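Local coordinates for probable ss-1,3-N-acetylglucosaminyltransferase (Staphylococcus aureus subsp. aureus N315, PDB 6H21), which is probably a glycosyltransferase of family 2 with a GT-A fold, and binds uridine-diphosphate-N-acetylglucosamine and manganese, at residues 22-27 with 118-123; 37-42 with 52-57; 277-282 with 324-329. All coordinates share one frame; numbering follows the deposited sequence.

Interaction 1 (22-27 with 118-123); sequences VSVIMP and RALEDL. With UD1 (uridine-diphosphate-N-acetylglucosamine), chain X.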
loop_
_atom_site.group_PDB
_atom_site.type_symbol
_atom_site.label_atom_id
_atom_site.label_comp_id
_atom_site.label_asym_id
_atom_site.label_seq_id
_atom_site.Cartn_x
_atom_site.Cartn_y
_atom_site.Cartn_z
ATOM N N VAL C 22 -18.766 -19.235 -48.228
ATOM C CA VAL C 22 -17.741 -19.336 -47.177
ATOM C C VAL C 22 -16.432 -19.901 -47.744
ATOM O O VAL C 22 -16.440 -20.924 -48.431
ATOM C CB VAL C 22 -18.218 -20.213 -46.004
ATOM C CG1 VAL C 22 -17.162 -20.292 -44.910
ATOM C CG2 VAL C 22 -19.543 -19.741 -45.432
ATOM N N SER C 23 -15.321 -19.235 -47.396
ATOM C CA SER C 23 -13.959 -19.769 -47.446
ATOM C C SER C 23 -13.462 -20.088 -46.026
ATOM O O SER C 23 -13.285 -19.179 -45.220
ATOM C CB SER C 23 -13.012 -18.795 -48.096
ATOM O OG SER C 23 -13.394 -18.520 -49.433
ATOM N N VAL C 24 -13.197 -21.370 -45.744
ATOM C CA VAL C 24 -12.463 -21.756 -44.553
ATOM C C VAL C 24 -10.968 -21.595 -44.848
ATOM O O VAL C 24 -10.455 -22.160 -45.813
ATOM C CB VAL C 24 -12.813 -23.181 -44.097
ATOM C CG1 VAL C 24 -12.084 -23.565 -42.817
ATOM C CG2 VAL C 24 -14.309 -23.351 -43.925
ATOM N N ILE C 25 -10.292 -20.795 -44.013
ATOM C CA ILE C 25 -8.883 -20.484 -44.154
ATOM C C ILE C 25 -8.137 -21.194 -43.022
ATOM O O ILE C 25 -8.322 -20.862 -41.853
ATOM C CB ILE C 25 -8.657 -18.958 -44.146
ATOM C CG1 ILE C 25 -9.421 -18.281 -45.290
ATOM C CG2 ILE C 25 -7.170 -18.630 -44.172
ATOM C CD1 ILE C 25 -9.379 -16.771 -45.272
ATOM N N MET C 26 -7.306 -22.172 -43.385
ATOM C CA MET C 26 -6.603 -23.001 -42.417
ATOM C C MET C 26 -5.103 -22.966 -42.689
ATOM O O MET C 26 -4.627 -23.605 -43.624
ATOM C CB MET C 26 -7.091 -24.451 -42.481
ATOM C CG MET C 26 -6.451 -25.339 -41.437
ATOM S SD MET C 26 -7.093 -27.031 -41.472
ATOM C CE MET C 26 -6.483 -27.596 -43.056
ATOM N N PRO C 27 -4.306 -22.255 -41.859
ATOM C CA PRO C 27 -2.851 -22.363 -41.914
ATOM C C PRO C 27 -2.408 -23.692 -41.287
ATOM O O PRO C 27 -3.027 -24.147 -40.330
ATOM C CB PRO C 27 -2.379 -21.162 -41.086
ATOM C CG PRO C 27 -3.477 -20.961 -40.077
ATOM C CD PRO C 27 -4.755 -21.333 -40.802
ATOM N N ARG C 118 -22.501 -29.067 -38.689
ATOM C CA ARG C 118 -23.516 -28.040 -38.978
ATOM C C ARG C 118 -22.942 -26.615 -38.960
ATOM O O ARG C 118 -23.687 -25.656 -39.269
ATOM C CB ARG C 118 -24.652 -28.103 -37.957
ATOM C CG ARG C 118 -25.441 -29.402 -37.985
ATOM C CD ARG C 118 -26.556 -29.388 -36.955
ATOM N NE ARG C 118 -27.474 -28.292 -37.247
ATOM C CZ ARG C 118 -28.573 -28.389 -37.998
ATOM N NH1 ARG C 118 -29.035 -29.570 -38.378
ATOM N NH2 ARG C 118 -29.213 -27.289 -38.347
ATOM N N ALA C 119 -21.647 -26.479 -38.630
ATOM C CA ALA C 119 -21.005 -25.189 -38.371
ATOM C C ALA C 119 -21.248 -24.199 -39.511
ATOM O O ALA C 119 -21.795 -23.133 -39.274
ATOM C CB ALA C 119 -19.522 -25.361 -38.120
ATOM N N LEU C 120 -20.812 -24.530 -40.729
ATOM C CA LEU C 120 -20.806 -23.528 -41.797
ATOM C C LEU C 120 -22.245 -23.141 -42.159
ATOM O O LEU C 120 -22.535 -21.966 -42.323
ATOM C CB LEU C 120 -20.043 -24.051 -43.019
ATOM C CG LEU C 120 -18.540 -24.291 -42.850
ATOM C CD1 LEU C 120 -17.884 -24.466 -44.210
ATOM C CD2 LEU C 120 -17.866 -23.159 -42.080
ATOM N N GLU C 121 -23.135 -24.138 -42.255
ATOM C CA GLU C 121 -24.531 -23.929 -42.698
ATOM C C GLU C 121 -25.282 -23.059 -41.679
ATOM O O GLU C 121 -25.873 -22.054 -42.055
ATOM C CB GLU C 121 -25.232 -25.272 -42.935
ATOM C CG GLU C 121 -26.686 -25.148 -43.394
ATOM C CD GLU C 121 -26.946 -24.839 -44.868
ATOM O OE1 GLU C 121 -25.977 -24.510 -45.615
ATOM O OE2 GLU C 121 -28.127 -24.947 -45.289
ATOM N N ASP C 122 -25.234 -23.435 -40.399
ATOM C CA ASP C 122 -25.991 -22.747 -39.351
ATOM C C ASP C 122 -25.470 -21.323 -39.125
ATOM O O ASP C 122 -26.274 -20.407 -38.991
ATOM C CB ASP C 122 -25.932 -23.498 -38.029
ATOM C CG ASP C 122 -26.847 -24.704 -37.984
ATOM O OD1 ASP C 122 -27.341 -25.128 -39.081
ATOM O OD2 ASP C 122 -27.060 -25.206 -36.851
ATOM N N LEU C 123 -24.144 -21.151 -39.067
ATOM C CA LEU C 123 -23.562 -19.824 -38.826
ATOM C C LEU C 123 -23.837 -18.913 -40.031
ATOM O O LEU C 123 -24.230 -17.770 -39.847
ATOM C CB LEU C 123 -22.060 -19.937 -38.544
ATOM C CG LEU C 123 -21.679 -20.063 -37.068
ATOM C CD1 LEU C 123 -22.531 -21.087 -36.350
ATOM C CD2 LEU C 123 -20.201 -20.398 -36.913
HETATM C "C1'" UD1 X . -3.526 -20.215 -29.905
HETATM C "C2'" UD1 X . -4.856 -19.569 -29.507
HETATM C "C3'" UD1 X . -5.795 -19.529 -30.711
HETATM C "C4'" UD1 X . -5.101 -18.830 -31.877
HETATM C "C5'" UD1 X . -3.707 -19.405 -32.145
HETATM C "C6'" UD1 X . -2.957 -18.625 -33.229
HETATM C "C7'" UD1 X . -5.551 -19.860 -27.157
HETATM C "C8'" UD1 X . -6.252 -20.767 -26.181
HETATM N "N2'" UD1 X . -5.474 -20.307 -28.412
HETATM O "O1'" UD1 X . -3.810 -21.548 -30.343
HETATM O "O3'" UD1 X . -7.011 -18.848 -30.363
HETATM O "O4'" UD1 X . -5.907 -18.985 -33.047
HETATM O "O5'" UD1 X . -2.911 -19.450 -30.942
HETATM O "O6'" UD1 X . -2.908 -17.228 -32.954
HETATM O "O7'" UD1 X . -5.092 -18.782 -26.819
HETATM N N1 UD1 X . 0.883 -22.036 -37.518
HETATM C C2 UD1 X . 1.455 -21.411 -38.641
HETATM N N3 UD1 X . 2.762 -21.185 -38.715
HETATM C C4 UD1 X . 3.573 -21.552 -37.730
HETATM C C5 UD1 X . 3.049 -22.175 -36.596
HETATM C C6 UD1 X . 1.676 -22.409 -36.496
HETATM O O2 UD1 X . 0.753 -21.043 -39.592
HETATM O O4 UD1 X . 4.795 -21.325 -37.867
HETATM C C1B UD1 X . -0.568 -22.227 -37.521
HETATM C C2B UD1 X . -1.019 -23.595 -37.040
HETATM O "O2'" UD1 X . -0.873 -24.570 -38.066
HETATM C C3B UD1 X . -2.463 -23.316 -36.658
HETATM C C4B UD1 X . -2.443 -21.859 -36.199
HETATM O O4B UD1 X . -1.209 -21.286 -36.661
HETATM O O3B UD1 X . -3.325 -23.455 -37.795
HETATM C C5B UD1 X . -2.498 -21.718 -34.689
HETATM O O5B UD1 X . -1.582 -22.639 -34.113
HETATM P PA UD1 X . -1.984 -23.583 -32.886
HETATM O O1A UD1 X . -0.770 -24.406 -32.601
HETATM O O2A UD1 X . -3.356 -24.227 -33.071
HETATM O O3A UD1 X . -2.102 -22.484 -31.750
HETATM P PB UD1 X . -2.761 -22.745 -30.321
HETATM O O1B UD1 X . -1.710 -22.489 -29.286
HETATM O O2B UD1 X . -3.538 -24.053 -30.262
#

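Interaction 2 (37-42 with 52-57); sequences RTISSV and YELIII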
loop_
_atom_site.group_PDB
_atom_site.type_symbol
_atom_site.label_atom_id
_atom_site.label_comp_id
_atom_site.label_asym_id
_atom_site.label_seq_id
_atom_site.Cartn_x
_atom_site.Cartn_y
_atom_site.Cartn_z
ATOM N N ARG C 37 -7.907 -35.530 -39.636
ATOM C CA ARG C 37 -9.088 -35.397 -38.813
ATOM C C ARG C 37 -9.731 -34.015 -38.975
ATOM O O ARG C 37 -10.943 -33.918 -39.075
ATOM C CB ARG C 37 -8.741 -35.615 -37.341
ATOM C CG ARG C 37 -9.966 -35.709 -36.447
ATOM C CD ARG C 37 -9.594 -36.063 -35.026
ATOM N NE ARG C 37 -8.836 -35.020 -34.351
ATOM C CZ ARG C 37 -8.748 -34.908 -33.030
ATOM N NH1 ARG C 37 -9.417 -35.740 -32.249
ATOM N NH2 ARG C 37 -8.000 -33.960 -32.494
ATOM N N THR C 38 -8.908 -32.961 -38.963
ATOM C CA THR C 38 -9.382 -31.577 -39.066
ATOM C C THR C 38 -9.955 -31.347 -40.470
ATOM O O THR C 38 -11.019 -30.756 -40.614
ATOM C CB THR C 38 -8.270 -30.567 -38.745
ATOM O OG1 THR C 38 -7.927 -30.681 -37.360
ATOM C CG2 THR C 38 -8.666 -29.143 -39.057
ATOM N N ILE C 39 -9.243 -31.822 -41.498
ATOM C CA ILE C 39 -9.692 -31.630 -42.867
ATOM C C ILE C 39 -11.039 -32.337 -43.052
ATOM O O ILE C 39 -11.951 -31.775 -43.660
ATOM C CB ILE C 39 -8.634 -32.088 -43.888
ATOM C CG1 ILE C 39 -7.419 -31.163 -43.862
ATOM C CG2 ILE C 39 -9.233 -32.175 -45.288
ATOM C CD1 ILE C 39 -6.261 -31.649 -44.698
ATOM N N SER C 40 -11.142 -33.574 -42.547
ATOM C CA SER C 40 -12.372 -34.366 -42.649
ATOM C C SER C 40 -13.553 -33.618 -42.007
ATOM O O SER C 40 -14.682 -33.676 -42.514
ATOM C CB SER C 40 -12.185 -35.729 -42.039
ATOM O OG SER C 40 -11.160 -36.463 -42.712
ATOM N N SER C 41 -13.298 -32.917 -40.893
ATOM C CA SER C 41 -14.350 -32.157 -40.214
ATOM C C SER C 41 -14.848 -31.013 -41.108
ATOM O O SER C 41 -16.009 -30.638 -41.010
ATOM C CB SER C 41 -13.921 -31.673 -38.836
ATOM O OG SER C 41 -13.228 -30.432 -38.886
ATOM N N VAL C 42 -13.983 -30.472 -41.971
ATOM C CA VAL C 42 -14.395 -29.407 -42.898
ATOM C C VAL C 42 -15.106 -29.991 -44.126
ATOM O O VAL C 42 -16.065 -29.399 -44.636
ATOM C CB VAL C 42 -13.223 -28.522 -43.345
ATOM C CG1 VAL C 42 -13.687 -27.442 -44.317
ATOM C CG2 VAL C 42 -12.518 -27.904 -42.158
ATOM N N TYR C 52 -18.967 -23.776 -50.576
ATOM C CA TYR C 52 -17.861 -23.347 -49.736
ATOM C C TYR C 52 -16.560 -23.983 -50.227
ATOM O O TYR C 52 -16.577 -24.912 -51.008
ATOM C CB TYR C 52 -18.168 -23.648 -48.266
ATOM C CG TYR C 52 -18.024 -25.090 -47.852
ATOM C CD1 TYR C 52 -19.084 -25.975 -47.960
ATOM C CD2 TYR C 52 -16.817 -25.576 -47.368
ATOM C CE1 TYR C 52 -18.952 -27.304 -47.597
ATOM C CE2 TYR C 52 -16.667 -26.901 -46.995
ATOM C CZ TYR C 52 -17.742 -27.766 -47.106
ATOM O OH TYR C 52 -17.615 -29.059 -46.718
ATOM N N GLU C 53 -15.441 -23.464 -49.717
ATOM C CA GLU C 53 -14.142 -23.976 -50.050
ATOM C C GLU C 53 -13.302 -24.024 -48.776
ATOM O O GLU C 53 -13.510 -23.244 -47.862
ATOM C CB GLU C 53 -13.452 -23.109 -51.110
ATOM C CG GLU C 53 -13.326 -21.634 -50.744
ATOM C CD GLU C 53 -12.738 -20.735 -51.827
ATOM O OE1 GLU C 53 -12.466 -21.232 -52.933
ATOM O OE2 GLU C 53 -12.555 -19.542 -51.570
ATOM N N LEU C 54 -12.335 -24.931 -48.768
ATOM C CA LEU C 54 -11.296 -24.927 -47.791
ATOM C C LEU C 54 -10.006 -24.478 -48.486
ATOM O O LEU C 54 -9.599 -25.063 -49.511
ATOM C CB LEU C 54 -11.183 -26.335 -47.210
ATOM C CG LEU C 54 -9.956 -26.574 -46.343
ATOM C CD1 LEU C 54 -9.969 -25.672 -45.125
ATOM C CD2 LEU C 54 -9.886 -28.033 -45.944
ATOM N N ILE C 55 -9.412 -23.399 -47.957
ATOM C CA ILE C 55 -8.124 -22.892 -48.416
ATOM C C ILE C 55 -7.088 -23.286 -47.366
ATOM O O ILE C 55 -7.141 -22.792 -46.256
ATOM C CB ILE C 55 -8.146 -21.361 -48.636
ATOM C CG1 ILE C 55 -9.288 -20.920 -49.557
ATOM C CG2 ILE C 55 -6.795 -20.874 -49.143
ATOM C CD1 ILE C 55 -9.497 -19.418 -49.624
ATOM N N ILE C 56 -6.161 -24.171 -47.735
ATOM C CA ILE C 56 -5.062 -24.561 -46.849
ATOM C C ILE C 56 -3.802 -23.781 -47.253
ATOM O O ILE C 56 -3.342 -23.849 -48.396
ATOM C CB ILE C 56 -4.814 -26.081 -46.880
ATOM C CG1 ILE C 56 -6.115 -26.875 -46.727
ATOM C CG2 ILE C 56 -3.781 -26.462 -45.828
ATOM C CD1 ILE C 56 -5.957 -28.374 -46.890
ATOM N N ILE C 57 -3.229 -23.057 -46.288
ATOM C CA ILE C 57 -1.978 -22.364 -46.503
ATOM C C ILE C 57 -0.912 -22.997 -45.612
ATOM O O ILE C 57 -0.950 -22.813 -44.421
ATOM C CB ILE C 57 -2.109 -20.866 -46.203
ATOM C CG1 ILE C 57 -3.370 -20.266 -46.821
ATOM C CG2 ILE C 57 -0.835 -20.151 -46.644
ATOM C CD1 ILE C 57 -3.338 -20.216 -48.324
#

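Interaction 3 (277-282 with 324-329); sequences RLLRHG and NLKLEA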
loop_
_atom_site.group_PDB
_atom_site.type_symbol
_atom_site.label_atom_id
_atom_site.label_comp_id
_atom_site.label_asym_id
_atom_site.label_seq_id
_atom_site.Cartn_x
_atom_site.Cartn_y
_atom_site.Cartn_z
ATOM N N ARG C 277 -10.419 -6.086 -19.178
ATOM C CA ARG C 277 -10.093 -7.387 -19.754
ATOM C C ARG C 277 -8.579 -7.648 -19.657
ATOM O O ARG C 277 -8.159 -8.766 -19.330
ATOM C CB ARG C 277 -10.583 -7.466 -21.205
ATOM C CG ARG C 277 -10.206 -8.755 -21.921
ATOM C CD ARG C 277 -8.970 -8.593 -22.778
ATOM N NE ARG C 277 -8.321 -9.885 -22.970
ATOM C CZ ARG C 277 -7.007 -10.061 -23.068
ATOM N NH1 ARG C 277 -6.526 -11.295 -23.105
ATOM N NH2 ARG C 277 -6.186 -9.015 -23.102
ATOM N N LEU C 278 -7.767 -6.633 -19.955
ATOM C CA LEU C 278 -6.312 -6.774 -19.963
ATOM C C LEU C 278 -5.781 -7.097 -18.552
ATOM O O LEU C 278 -4.922 -7.973 -18.350
ATOM C CB LEU C 278 -5.710 -5.477 -20.509
ATOM C CG LEU C 278 -4.194 -5.432 -20.602
ATOM C CD1 LEU C 278 -3.693 -6.470 -21.579
ATOM C CD2 LEU C 278 -3.716 -4.054 -21.016
ATOM N N LEU C 279 -6.282 -6.369 -17.563
ATOM C CA LEU C 279 -5.901 -6.587 -16.166
ATOM C C LEU C 279 -6.371 -7.960 -15.669
ATOM O O LEU C 279 -5.698 -8.549 -14.836
ATOM C CB LEU C 279 -6.484 -5.455 -15.316
ATOM C CG LEU C 279 -5.791 -4.108 -15.508
ATOM C CD1 LEU C 279 -6.514 -3.013 -14.750
ATOM C CD2 LEU C 279 -4.331 -4.183 -15.074
ATOM N N ARG C 280 -7.480 -8.476 -16.215
ATOM C CA ARG C 280 -8.073 -9.764 -15.792
ATOM C C ARG C 280 -7.395 -10.973 -16.454
ATOM O O ARG C 280 -7.279 -12.026 -15.818
ATOM C CB ARG C 280 -9.570 -9.802 -16.096
ATOM C CG ARG C 280 -10.428 -9.214 -14.989
ATOM C CD ARG C 280 -11.916 -9.372 -15.240
ATOM N NE ARG C 280 -12.626 -8.651 -14.197
ATOM C CZ ARG C 280 -13.815 -8.069 -14.335
ATOM N NH1 ARG C 280 -14.390 -8.000 -15.530
ATOM N NH2 ARG C 280 -14.419 -7.569 -13.269
ATOM N N HIS C 281 -6.950 -10.834 -17.710
ATOM C CA HIS C 281 -6.494 -12.002 -18.489
ATOM C C HIS C 281 -5.218 -11.720 -19.287
ATOM O O HIS C 281 -4.804 -12.578 -20.047
ATOM C CB HIS C 281 -7.614 -12.481 -19.420
ATOM C CG HIS C 281 -8.799 -13.006 -18.687
ATOM N ND1 HIS C 281 -8.716 -14.090 -17.827
ATOM C CD2 HIS C 281 -10.079 -12.588 -18.634
ATOM C CE1 HIS C 281 -9.893 -14.317 -17.281
ATOM N NE2 HIS C 281 -10.750 -13.419 -17.773
ATOM N N GLY C 282 -4.611 -10.536 -19.134
ATOM C CA GLY C 282 -3.408 -10.188 -19.871
ATOM C C GLY C 282 -2.238 -11.135 -19.617
ATOM O O GLY C 282 -2.176 -11.867 -18.611
ATOM N N ASN C 324 -8.619 -0.135 -9.433
ATOM C CA ASN C 324 -8.276 1.307 -9.472
ATOM C C ASN C 324 -6.794 1.517 -9.120
ATOM O O ASN C 324 -6.123 2.270 -9.779
ATOM C CB ASN C 324 -9.178 2.187 -8.585
ATOM C CG ASN C 324 -8.969 2.114 -7.069
ATOM O OD1 ASN C 324 -8.834 1.042 -6.472
ATOM N ND2 ASN C 324 -9.027 3.259 -6.397
ATOM N N LEU C 325 -6.329 0.897 -8.036
ATOM C CA LEU C 325 -4.956 1.058 -7.518
ATOM C C LEU C 325 -3.941 0.442 -8.482
ATOM O O LEU C 325 -2.922 1.069 -8.800
ATOM C CB LEU C 325 -4.854 0.386 -6.143
ATOM C CG LEU C 325 -3.453 0.353 -5.528
ATOM C CD1 LEU C 325 -2.881 1.749 -5.385
ATOM C CD2 LEU C 325 -3.478 -0.353 -4.184
ATOM N N LYS C 326 -4.224 -0.770 -8.958
ATOM C CA LYS C 326 -3.282 -1.483 -9.863
ATOM C C LYS C 326 -3.056 -0.648 -11.129
ATOM O O LYS C 326 -1.921 -0.404 -11.530
ATOM C CB LYS C 326 -3.756 -2.909 -10.158
ATOM C CG LYS C 326 -2.780 -3.726 -10.995
ATOM C CD LYS C 326 -3.086 -5.191 -11.026
ATOM C CE LYS C 326 -2.017 -5.974 -11.768
ATOM N NZ LYS C 326 -2.153 -7.431 -11.565
ATOM N N LEU C 327 -4.145 -0.116 -11.683
ATOM C CA LEU C 327 -4.095 0.665 -12.884
ATOM C C LEU C 327 -3.311 1.956 -12.641
ATOM O O LEU C 327 -2.491 2.322 -13.458
ATOM C CB LEU C 327 -5.517 0.955 -13.390
ATOM C CG LEU C 327 -5.599 1.859 -14.618
ATOM C CD1 LEU C 327 -4.822 1.250 -15.771
ATOM C CD2 LEU C 327 -7.047 2.075 -15.031
ATOM N N GLU C 328 -3.563 2.645 -11.526
ATOM C CA GLU C 328 -2.812 3.863 -11.236
ATOM C C GLU C 328 -1.320 3.536 -11.043
ATOM O O GLU C 328 -0.485 4.288 -11.448
ATOM C CB GLU C 328 -3.403 4.618 -10.038
ATOM C CG GLU C 328 -2.846 6.035 -9.921
ATOM C CD GLU C 328 -2.985 6.877 -11.179
ATOM O OE1 GLU C 328 -4.113 6.939 -11.704
ATOM O OE2 GLU C 328 -1.979 7.446 -11.659
ATOM N N ALA C 329 -1.011 2.419 -10.390
ATOM C CA ALA C 329 0.358 2.042 -10.144
ATOM C C ALA C 329 1.086 1.796 -11.478
ATOM O O ALA C 329 2.231 2.190 -11.620
ATOM C CB ALA C 329 0.414 0.842 -9.243
HETATM O O HOH W 1 -4.534 -7.763 -12.550
#

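Interaction 1 (22-27 with 118-123)
Leu120 reaches from helix 119-129 onto Val22 and Val24 of strand 22-28, a strand of the mixed sheet at the core of this GT-A fold. One leucine is shared by two valines: they stand two residues apart, so both direct CB toward the helix, while Ser23 between them turns to the other side. Both leucine methyls reach Val24 CG2, with Leu120 CD1 at 3.8 Å and Leu120 CD2 at 4.0 Å, and CD2 also meets Val22 CG1 at 4.1 Å. The two valines hold CG1 opposite the backbone N (chi1 -179° in Val22), yet Val22 is touched on CG1 and Val24 on CG2. Both valine side chains meet the leucine at a slant, and the contact is wholly apolar and buried.

Neighbouring groups complete the setting. Tyr52 of strand 52-58 also touches Leu120, and Gln45 OE1 is hydrogen-bonded to Leu120 N. Just before the helix, Arg118 NE donates to Asp122 OD2, one turn on, which lies in the guanidinium plane, and Arg118 NH2 forms a salt bridge with Asp122 OD1.

The far end of the strand enters the ligand pocket. There the carbonyl oxygen of Pro27 accepts two hydrogen bonds from uridine-diphosphate-N-acetylglucosamine, at 2.6 Å from its O3B and 3.2 Å from its O2'.

Interaction 2 (37-42 with 52-57)
Tyr52 and Val42 meet where helix 35-43 packs on strand 52-58, the second strand of a beta-alpha-beta unit begun by strand 22-28. The helix and strand segments run nearly antiparallel, at 159°, with their axes 10.3 Å apart, as expected of a helix returning across a parallel sheet.

The side chain of Tyr52 leaves the strand with CB directed toward the helix. CG is placed between the backbone N and the carbonyl carbon (chi1 76°), which brings the ring alongside Val42, near the C-terminal end of helix 35-43. Along the ring's near side, CE2 lies 4.0 Å from Val42 CG1 and also comes close to Val42 O. CZ follows past the same carbonyl oxygen, and at the tip OH donates to Val42 O at 2.6 Å. The hydroxyl lies in the carbonyl plane, with a C=O...donor angle of 148°.

Beyond the ring the contact is apolar. Val42 CG1 also rests 4.0 Å from Leu54 CB, the two side chains crossing at about a right angle. Further along, Ile39 and Ile56 meet through their CD1 methyls, 4.0 Å apart.

Val42 O lies in the final turn of the helix, and the tyrosine hydroxyl supplies the carbonyl of the buried Val42 with a side-chain donor from the strand. One directional bond thus fixes the tyrosine at one end of an otherwise apolar interface, whose remaining contacts have no directional bond.

Interaction 3 (277-282 with 324-329)
Leu279 and Leu327 supply the apolar part of this contact between helix 264-281 and helix 324-332, both in the helical TarS-type linker region. CD1 of Leu279 lies 4.3 Å from CB of Leu327, close to the second helix's backbone. The other branch, CD2, approaches the aliphatic stem of Lys326, coming 4.4 Å from its CD. Leu279 therefore divides its two methyls between successive residues of the facing helix. Its CB heads toward that helix, and CG, opposite the carbonyl carbon (chi1 -72°), sets the methyls against Lys326 and Leu327.

The polar part runs through Lys326 and one water molecule. The lysine chain is almost fully extended, each torsion near 180°, which carries NZ across to the first helix. There NZ donates to the water at 2.6 Å, and the water in turn donates to Leu279 O at 2.7 Å, so the bridge links the ammonium group to a backbone carbonyl of helix 264-281. The charge itself is matched by a salt bridge to Asp342 OD1, and Lys285 O accepts another hydrogen bond from NZ. The ammonium of this buried lysine is thus held by several oxygen partners.

Around the pair, Phe323 also packs on Leu279, and Ile308 of helix 294-308 covers Leu327. Helix 335-344 lies against Lys326 through Ala341, while a second subunit meets helix 324-332 at Asn324 and Leu325.

From the N terminus, strand 22-28 leads into helix 35-43, and interaction 2 closes the short connection from that helix to strand 52-58, completing the beta-alpha-beta unit. Interaction 1 closes a much longer loop, from the same first strand to helix 119-129, and interaction 2 is nested inside it. The two touch through neighbouring strands of one sheet, their centres 9 Å apart, with Ser23 OG close to Glu53 OE2 at 2.5 Å. Interaction 3 follows in series and crosses neither. It joins two helices of the linker region on the opposite side of the chain's centre, its own centre 36 Å from that of interaction 1 and 39 Å from that of interaction 2.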